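Local coordinates for flagellar basal body rod modification protein (Helicobacter pylori 26695, PDB 4ZZF), which is probably required for formation of the flagellar hook and may act as a scaffold in its assembly, represented here by a truncated, all-beta piece, at residues I9-V14 with Q105-R110; L29-K34 with I90-N95; K34-K39 with D61-K66. One frame throughout, in Å; residues are numbered along the deposited sequence.

Contact 1: I9-V14 with Q105-R110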
# COMPACT_ATOMS: atom_id res chain seq x y z
N ILE A 9 -6.85 -9.56 -2.80
CA ILE A 9 -7.92 -10.41 -3.29
C ILE A 9 -9.19 -9.63 -3.09
O ILE A 9 -9.42 -9.04 -2.02
CB ILE A 9 -8.01 -11.77 -2.55
CG1 ILE A 9 -6.65 -12.47 -2.56
CG2 ILE A 9 -9.12 -12.65 -3.16
CD1 ILE A 9 -6.32 -13.12 -3.87
N ALA A 10 -10.01 -9.59 -4.14
CA ALA A 10 -11.32 -8.94 -4.07
C ALA A 10 -12.42 -9.99 -4.18
O ALA A 10 -12.30 -10.92 -4.98
CB ALA A 10 -11.46 -7.89 -5.16
N GLU A 11 -13.43 -9.86 -3.34
CA GLU A 11 -14.68 -10.59 -3.50
C GLU A 11 -15.68 -9.59 -4.12
O GLU A 11 -15.84 -8.50 -3.59
CB GLU A 11 -15.21 -11.11 -2.15
CG GLU A 11 -14.26 -12.00 -1.35
CD GLU A 11 -14.26 -13.44 -1.85
OE1 GLU A 11 -15.23 -13.85 -2.54
OE2 GLU A 11 -13.28 -14.16 -1.58
N THR A 12 -16.32 -9.92 -5.23
CA THR A 12 -17.32 -9.01 -5.80
C THR A 12 -18.72 -9.63 -5.77
O THR A 12 -18.87 -10.83 -5.54
CB THR A 12 -17.01 -8.61 -7.24
OG1 THR A 12 -17.39 -9.67 -8.12
CG2 THR A 12 -15.55 -8.29 -7.42
N ASP A 13 -19.75 -8.81 -6.00
CA ASP A 13 -21.12 -9.34 -6.02
C ASP A 13 -21.50 -9.93 -7.39
O ASP A 13 -22.66 -10.23 -7.63
CB ASP A 13 -22.14 -8.26 -5.61
CG ASP A 13 -22.11 -7.02 -6.52
OD1 ASP A 13 -21.68 -7.12 -7.68
OD2 ASP A 13 -22.52 -5.94 -6.06
N VAL A 14 -20.53 -10.09 -8.28
CA VAL A 14 -20.75 -10.80 -9.54
C VAL A 14 -20.44 -12.27 -9.35
O VAL A 14 -19.27 -12.64 -9.23
CB VAL A 14 -19.87 -10.24 -10.67
CG1 VAL A 14 -19.99 -11.10 -11.92
CG2 VAL A 14 -20.23 -8.78 -10.94
N GLN A 105 -12.58 -23.37 -1.64
CA GLN A 105 -13.58 -22.95 -2.61
C GLN A 105 -13.14 -21.75 -3.42
O GLN A 105 -12.34 -20.94 -2.96
CB GLN A 105 -14.89 -22.61 -1.91
CG GLN A 105 -15.33 -23.72 -0.98
CD GLN A 105 -16.80 -23.67 -0.71
OE1 GLN A 105 -17.31 -22.69 -0.17
NE2 GLN A 105 -17.51 -24.72 -1.11
N THR A 106 -13.68 -21.65 -4.62
CA THR A 106 -13.59 -20.42 -5.39
C THR A 106 -14.81 -20.31 -6.30
O THR A 106 -15.68 -21.18 -6.29
CB THR A 106 -12.28 -20.35 -6.21
OG1 THR A 106 -12.11 -19.03 -6.73
CG2 THR A 106 -12.29 -21.36 -7.34
N ARG A 107 -14.89 -19.22 -7.05
CA ARG A 107 -16.10 -18.90 -7.80
C ARG A 107 -15.76 -17.77 -8.73
O ARG A 107 -14.76 -17.07 -8.52
CB ARG A 107 -17.25 -18.49 -6.87
CG ARG A 107 -16.90 -17.25 -6.04
CD ARG A 107 -18.13 -16.52 -5.54
NE ARG A 107 -17.82 -15.41 -4.65
CZ ARG A 107 -17.92 -14.12 -4.98
NH1 ARG A 107 -18.32 -13.77 -6.20
NH2 ARG A 107 -17.62 -13.18 -4.09
N ILE A 108 -16.58 -17.60 -9.75
CA ILE A 108 -16.51 -16.43 -10.61
C ILE A 108 -16.67 -15.14 -9.79
O ILE A 108 -17.50 -15.07 -8.89
CB ILE A 108 -17.60 -16.50 -11.69
CG1 ILE A 108 -17.17 -17.47 -12.79
CG2 ILE A 108 -17.86 -15.12 -12.31
CD1 ILE A 108 -18.04 -17.36 -14.03
N GLY A 109 -15.88 -14.12 -10.11
CA GLY A 109 -16.08 -12.82 -9.48
C GLY A 109 -15.29 -12.60 -8.19
O GLY A 109 -15.65 -11.76 -7.37
N ARG A 110 -14.21 -13.36 -8.02
CA ARG A 110 -13.27 -13.10 -6.94
C ARG A 110 -11.87 -13.43 -7.43
O ARG A 110 -11.70 -14.22 -8.34
CB ARG A 110 -13.61 -13.93 -5.69
CG ARG A 110 -13.45 -15.46 -5.89
CD ARG A 110 -13.54 -16.22 -4.56
NE ARG A 110 -12.45 -15.89 -3.65
CZ ARG A 110 -11.25 -16.48 -3.69
NH1 ARG A 110 -11.00 -17.41 -4.60
NH2 ARG A 110 -10.30 -16.13 -2.84
O HOH W 1 -16.36 -16.37 -2.26
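Glu11 meets two arginines, Arg107 and Arg110, and together they form a salt-bridge network. Glu11 CB lies 3.7 Å from Arg107 NH2. Chi2 (-80°) turns Glu11 CD toward Arg110, 3.5 Å from Arg110 NE. OE1 forms a salt bridge with Arg107 NH2 at 2.9 Å, but its hydrogen bond is weak and poorly aimed. OE1 also passes 3.5 Å from Arg110 CB, and water 1 joins it to Arg107 NE. OE2 takes the straighter bond, from Arg110 NE at 2.8 Å, on the syn side, though tilted from the carboxylate plane. It also bonds Tyr141 OH. The Glu11 and Arg110 side chains lie side by side and point the same way, carboxylate and guanidinium planes 27° apart.

The Arg107 chain is extended from CG to NE. Its NH1 and NH2 both bond Thr12 O, a two-nitrogen grip on one carbonyl. Thr12 answers with two bonds to Gly109 O: from N at 2.9 Å, nearly along the C=O axis, and from OG1 at 2.8 Å. Thr12 OG1 also accepts from Val14 N, which makes an ST turn. Gly109 CA comes within 3.2 Å of Val14 O, a CA-H...O contact.

Glu11 and Arg110 are an antiparallel non-hydrogen-bonded pair. Arg110 NH2 also bridges to Asp32. Through the charge network and the Thr12-Gly109 bonds, the contact ties the two-stranded piece of 9-12 and 137-141 to the Ig-like sandwich, at the end of strand 104-107 and the residues just after it. That strand neighbours 86-94, and Ile108 packs on Phe27 and Leu29 of strand 25-31.

Contact 2: L29-K34 with I90-N95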
# COMPACT_ATOMS: atom_id res chain seq x y z
N LEU A 29 -11.69 -18.65 -13.40
CA LEU A 29 -11.73 -18.92 -11.96
C LEU A 29 -10.36 -18.69 -11.34
O LEU A 29 -9.33 -19.04 -11.93
CB LEU A 29 -12.18 -20.36 -11.69
CG LEU A 29 -13.64 -20.67 -11.98
CD1 LEU A 29 -13.92 -22.15 -11.70
CD2 LEU A 29 -14.50 -19.79 -11.14
N PHE A 30 -10.34 -18.13 -10.14
CA PHE A 30 -9.07 -17.87 -9.49
C PHE A 30 -8.79 -18.91 -8.41
O PHE A 30 -9.60 -19.08 -7.49
CB PHE A 30 -9.07 -16.46 -8.88
CG PHE A 30 -7.79 -16.11 -8.18
CD1 PHE A 30 -6.73 -15.56 -8.89
CD2 PHE A 30 -7.65 -16.31 -6.81
CE1 PHE A 30 -5.55 -15.22 -8.23
CE2 PHE A 30 -6.48 -15.98 -6.16
CZ PHE A 30 -5.43 -15.43 -6.87
N PHE A 31 -7.65 -19.60 -8.53
CA PHE A 31 -7.24 -20.58 -7.53
C PHE A 31 -6.11 -20.03 -6.65
O PHE A 31 -5.00 -19.78 -7.13
CB PHE A 31 -6.86 -21.90 -8.21
CG PHE A 31 -8.02 -22.56 -8.90
CD1 PHE A 31 -8.38 -22.18 -10.20
CD2 PHE A 31 -8.80 -23.50 -8.24
CE1 PHE A 31 -9.47 -22.76 -10.84
CE2 PHE A 31 -9.89 -24.08 -8.87
CZ PHE A 31 -10.23 -23.71 -10.17
N ASP A 32 -6.43 -19.84 -5.38
CA ASP A 32 -5.51 -19.26 -4.40
C ASP A 32 -4.27 -20.11 -4.13
O ASP A 32 -3.23 -19.60 -3.72
CB ASP A 32 -6.27 -19.02 -3.09
CG ASP A 32 -7.57 -18.25 -3.32
OD1 ASP A 32 -8.53 -18.85 -3.85
OD2 ASP A 32 -7.60 -17.05 -3.00
N GLU A 33 -4.42 -21.41 -4.36
CA GLU A 33 -3.36 -22.41 -4.19
C GLU A 33 -3.29 -23.24 -5.45
O GLU A 33 -4.31 -23.39 -6.12
CB GLU A 33 -3.65 -23.35 -3.02
CG GLU A 33 -3.48 -22.80 -1.65
CD GLU A 33 -3.74 -23.88 -0.61
OE1 GLU A 33 -3.81 -25.08 -1.00
OE2 GLU A 33 -3.88 -23.54 0.59
N LYS A 34 -2.12 -23.81 -5.73
CA LYS A 34 -2.00 -24.79 -6.79
C LYS A 34 -2.99 -25.93 -6.60
O LYS A 34 -3.10 -26.48 -5.52
CB LYS A 34 -0.58 -25.39 -6.83
CG LYS A 34 0.45 -24.48 -7.43
CD LYS A 34 1.76 -25.21 -7.67
CE LYS A 34 2.76 -24.29 -8.36
NZ LYS A 34 4.00 -25.01 -8.81
N ILE A 90 -21.24 -20.07 -11.31
CA ILE A 90 -20.13 -20.99 -11.46
C ILE A 90 -19.22 -20.95 -10.23
O ILE A 90 -18.77 -19.87 -9.82
CB ILE A 90 -19.31 -20.68 -12.72
CG1 ILE A 90 -20.22 -20.73 -13.96
CG2 ILE A 90 -18.16 -21.65 -12.86
CD1 ILE A 90 -19.52 -20.40 -15.25
N LYS A 91 -19.02 -22.12 -9.62
CA LYS A 91 -18.19 -22.29 -8.43
C LYS A 91 -17.25 -23.46 -8.65
O LYS A 91 -17.37 -24.19 -9.63
CB LYS A 91 -19.03 -22.58 -7.19
CG LYS A 91 -20.25 -21.73 -7.03
CD LYS A 91 -20.90 -21.94 -5.67
CE LYS A 91 -21.30 -23.38 -5.44
NZ LYS A 91 -22.26 -23.44 -4.28
N ALA A 92 -16.31 -23.65 -7.72
CA ALA A 92 -15.40 -24.77 -7.80
C ALA A 92 -14.96 -25.22 -6.41
O ALA A 92 -14.97 -24.44 -5.46
CB ALA A 92 -14.18 -24.42 -8.65
N GLU A 93 -14.58 -26.48 -6.31
CA GLU A 93 -14.03 -27.03 -5.09
C GLU A 93 -12.75 -27.74 -5.45
O GLU A 93 -12.69 -28.40 -6.48
CB GLU A 93 -15.01 -28.00 -4.45
CG GLU A 93 -16.19 -27.31 -3.80
CD GLU A 93 -16.91 -28.23 -2.84
OE1 GLU A 93 -17.20 -29.38 -3.25
OE2 GLU A 93 -17.14 -27.82 -1.68
N TYR A 94 -11.73 -27.61 -4.61
CA TYR A 94 -10.45 -28.25 -4.89
C TYR A 94 -9.62 -28.36 -3.61
O TYR A 94 -9.89 -27.64 -2.63
CB TYR A 94 -9.69 -27.48 -5.97
CG TYR A 94 -9.21 -26.12 -5.49
CD1 TYR A 94 -10.11 -25.09 -5.23
CD2 TYR A 94 -7.86 -25.87 -5.29
CE1 TYR A 94 -9.68 -23.85 -4.78
CE2 TYR A 94 -7.42 -24.62 -4.85
CZ TYR A 94 -8.33 -23.63 -4.59
OH TYR A 94 -7.90 -22.40 -4.14
N ASN A 95 -8.66 -29.28 -3.61
CA ASN A 95 -7.74 -29.50 -2.50
C ASN A 95 -8.43 -29.83 -1.19
O ASN A 95 -8.41 -29.05 -0.26
CB ASN A 95 -6.84 -28.27 -2.31
CG ASN A 95 -5.89 -28.08 -3.47
OD1 ASN A 95 -5.99 -28.79 -4.47
ND2 ASN A 95 -4.96 -27.14 -3.35
O HOH W 2 -9.66 -20.90 -2.73
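Phe31 and Tyr94 form a T-shaped pair, with the edge of Phe31 turned to the face of Tyr94. The ring planes stand 81° apart and the centroids 4.8 Å apart. Phe31 CD2 sits over the centre of the Tyr94 ring, 3.6 Å from Tyr94 CE1. The two side chains slide past each other in opposite directions. With Tyr94 CG between its backbone N and carbonyl carbon (chi1 69°), that atom lies 3.8 Å from Phe31 CD2.

The Tyr94 hydroxyl reaches the loop after strand 25-31. Asp32 N gives OH a weak bond, and water 2 donates to Asp32 OD1 and accepts from Tyr94 OH. The Asp32 carboxylate is nearly coplanar with the ring, and its OD2 has its partner in Arg110. Beside the rings, Leu29 CD1 touches Ala92 CB at 3.8 Å.

Asn95 closes the far end. Its ND2 donates to Lys34 O at 2.9 Å, nearly straight, and weakly to Glu33 OE1. Its OD1 accepts from Asp36 N.

Segments 29-31 and 90-94 run in nearly the same direction, 23° apart, with axes 8.6 Å apart at closest, as in the core of a beta-sandwich of the Ig-like domain. Strand 67-73 pairs with the first, and strands 43-47 and 104-107 flank the second.

Contact 3: K34-K39 with D61-K66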
# COMPACT_ATOMS: atom_id res chain seq x y z
N LYS A 34 -2.12 -23.81 -5.73
CA LYS A 34 -2.00 -24.79 -6.79
C LYS A 34 -2.99 -25.93 -6.60
O LYS A 34 -3.10 -26.48 -5.52
CB LYS A 34 -0.58 -25.39 -6.83
CG LYS A 34 0.45 -24.48 -7.43
CD LYS A 34 1.76 -25.21 -7.67
CE LYS A 34 2.76 -24.29 -8.36
NZ LYS A 34 4.00 -25.01 -8.81
N ILE A 35 -3.71 -26.28 -7.65
CA ILE A 35 -4.61 -27.43 -7.56
C ILE A 35 -3.81 -28.72 -7.35
O ILE A 35 -2.86 -28.99 -8.07
CB ILE A 35 -5.47 -27.56 -8.83
CG1 ILE A 35 -6.34 -26.32 -9.00
CG2 ILE A 35 -6.31 -28.80 -8.77
CD1 ILE A 35 -6.95 -26.22 -10.36
N ASP A 36 -4.20 -29.51 -6.35
CA ASP A 36 -3.60 -30.82 -6.19
C ASP A 36 -4.70 -31.87 -6.38
O ASP A 36 -5.56 -31.99 -5.53
CB ASP A 36 -2.96 -30.96 -4.81
CG ASP A 36 -2.27 -32.32 -4.60
OD1 ASP A 36 -2.49 -33.27 -5.41
OD2 ASP A 36 -1.51 -32.44 -3.61
N ALA A 37 -4.64 -32.63 -7.47
CA ALA A 37 -5.72 -33.55 -7.82
C ALA A 37 -5.71 -34.86 -7.01
O ALA A 37 -6.59 -35.71 -7.21
CB ALA A 37 -5.66 -33.87 -9.32
N SER A 38 -4.73 -35.03 -6.12
CA SER A 38 -4.75 -36.19 -5.23
C SER A 38 -5.55 -35.88 -3.95
O SER A 38 -5.81 -36.76 -3.14
CB SER A 38 -3.32 -36.61 -4.87
OG SER A 38 -2.76 -35.65 -4.01
N LYS A 39 -5.93 -34.62 -3.79
CA LYS A 39 -6.62 -34.16 -2.59
C LYS A 39 -8.12 -34.07 -2.87
O LYS A 39 -8.62 -33.03 -3.30
CB LYS A 39 -6.04 -32.81 -2.13
CG LYS A 39 -4.63 -32.91 -1.54
CD LYS A 39 -3.96 -31.55 -1.29
CE LYS A 39 -4.58 -30.79 -0.13
NZ LYS A 39 -4.52 -31.55 1.15
N ASP A 61 -7.52 -32.57 -14.48
CA ASP A 61 -6.49 -32.32 -15.49
C ASP A 61 -5.72 -31.03 -15.25
O ASP A 61 -4.72 -30.78 -15.91
CB ASP A 61 -7.12 -32.28 -16.90
CG ASP A 61 -7.62 -33.64 -17.35
OD1 ASP A 61 -6.95 -34.66 -17.04
OD2 ASP A 61 -8.69 -33.70 -18.00
N TYR A 62 -6.18 -30.21 -14.31
CA TYR A 62 -5.53 -28.93 -14.09
C TYR A 62 -4.58 -29.02 -12.92
O TYR A 62 -4.17 -28.00 -12.35
CB TYR A 62 -6.57 -27.82 -13.88
CG TYR A 62 -7.37 -27.56 -15.14
CD1 TYR A 62 -8.49 -28.33 -15.44
CD2 TYR A 62 -6.99 -26.57 -16.03
CE1 TYR A 62 -9.21 -28.12 -16.60
CE2 TYR A 62 -7.71 -26.33 -17.19
CZ TYR A 62 -8.82 -27.11 -17.47
OH TYR A 62 -9.55 -26.90 -18.62
N ASN A 63 -4.24 -30.25 -12.56
CA ASN A 63 -3.30 -30.51 -11.48
C ASN A 63 -2.06 -29.66 -11.64
O ASN A 63 -1.51 -29.58 -12.73
CB ASN A 63 -2.93 -31.99 -11.41
CG ASN A 63 -1.97 -32.29 -10.29
OD1 ASN A 63 -2.35 -32.30 -9.11
ND2 ASN A 63 -0.71 -32.51 -10.63
N GLY A 64 -1.65 -28.98 -10.58
CA GLY A 64 -0.45 -28.16 -10.64
C GLY A 64 -0.62 -26.68 -10.97
O GLY A 64 0.31 -25.90 -10.78
N GLN A 65 -1.80 -26.29 -11.45
CA GLN A 65 -2.00 -24.90 -11.86
C GLN A 65 -2.59 -24.06 -10.74
O GLN A 65 -3.32 -24.58 -9.89
CB GLN A 65 -2.90 -24.85 -13.08
CG GLN A 65 -2.36 -25.68 -14.24
CD GLN A 65 -3.24 -25.62 -15.46
OE1 GLN A 65 -3.85 -24.58 -15.76
NE2 GLN A 65 -3.33 -26.73 -16.16
N LYS A 66 -2.28 -22.77 -10.74
CA LYS A 66 -2.82 -21.82 -9.76
C LYS A 66 -3.08 -20.45 -10.40
O LYS A 66 -2.70 -20.22 -11.55
CB LYS A 66 -1.86 -21.65 -8.58
CG LYS A 66 -0.60 -20.86 -8.90
CD LYS A 66 0.31 -20.73 -7.66
CE LYS A 66 -0.31 -19.79 -6.63
NZ LYS A 66 0.41 -19.76 -5.32
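Ile35 is bonded by its backbone to Gly64 and Gln65: Ile35 N donates to Gln65 O and Gly64 N to Ile35 O, both at 2.8 Å. These two loops of the Ig-like domain each hold a beta turn. Tyr62 to Gln65 is a type II turn, and Asp36 to Lys39 is type I. Gly64 has a positive phi (94°), at which a CB would be jammed against the carbonyl oxygen of Asn63.

The Ile35 side chain lies alongside that of Tyr62 and points the same way, with Ile35 CD1 3.9 Å from Tyr62 CB. Ile35 and Tyr62 both also touch Ile69, which sets Ile35, itself buried, and Tyr62 against strand 67-73. The Tyr62 ring makes an edge-to-face pair with Phe71.

Lys34 and Lys66 are exposed. The extended Lys34 chain passes the Gly64 carbonyl, with Lys34 CD 3.5 Å from Gly64 O. Lys34 and Lys66 meet through their aliphatic parts, Lys34 CG lying 3.8 Å from Lys66 CD.

Asp36 opens the type I turn. Its OD1 accepts from Ser38 N, an Asx turn, and from Ser38 OG, both reaching it from the same face of the carboxylate. Asn63 CG is anti to its backbone N (chi1 -179°). Asn63 OD1 then accepts from Ala37 N at 2.8 Å, in the carbonyl plane on a lone pair, with an N-H...O angle of 175°.

In the fold
Contacts 1 and 2 are buried, while contact 3 lies on the surface, its centre about 16 Å from the centre of the chain. Contacts 1 and 2 reach the same sheet, where strands 104-107 and 86-94 are neighbours, and the Arg110-Asp32 pair joins them. Contacts 2 and 3 share Lys34 and are tied by the Asn95 amide. Along the chain, contact 3 is nested inside contact 2, and contact 2 inside contact 1. Their chemistry differs with place. Contact 1 is largely buried yet carries a salt-bridge network whose Glu11 and Arg107 are partly exposed. Contact 2 is mainly aromatic and apolar between facing strands, and contact 3 relies on backbone and turn hydrogen bonds between loops.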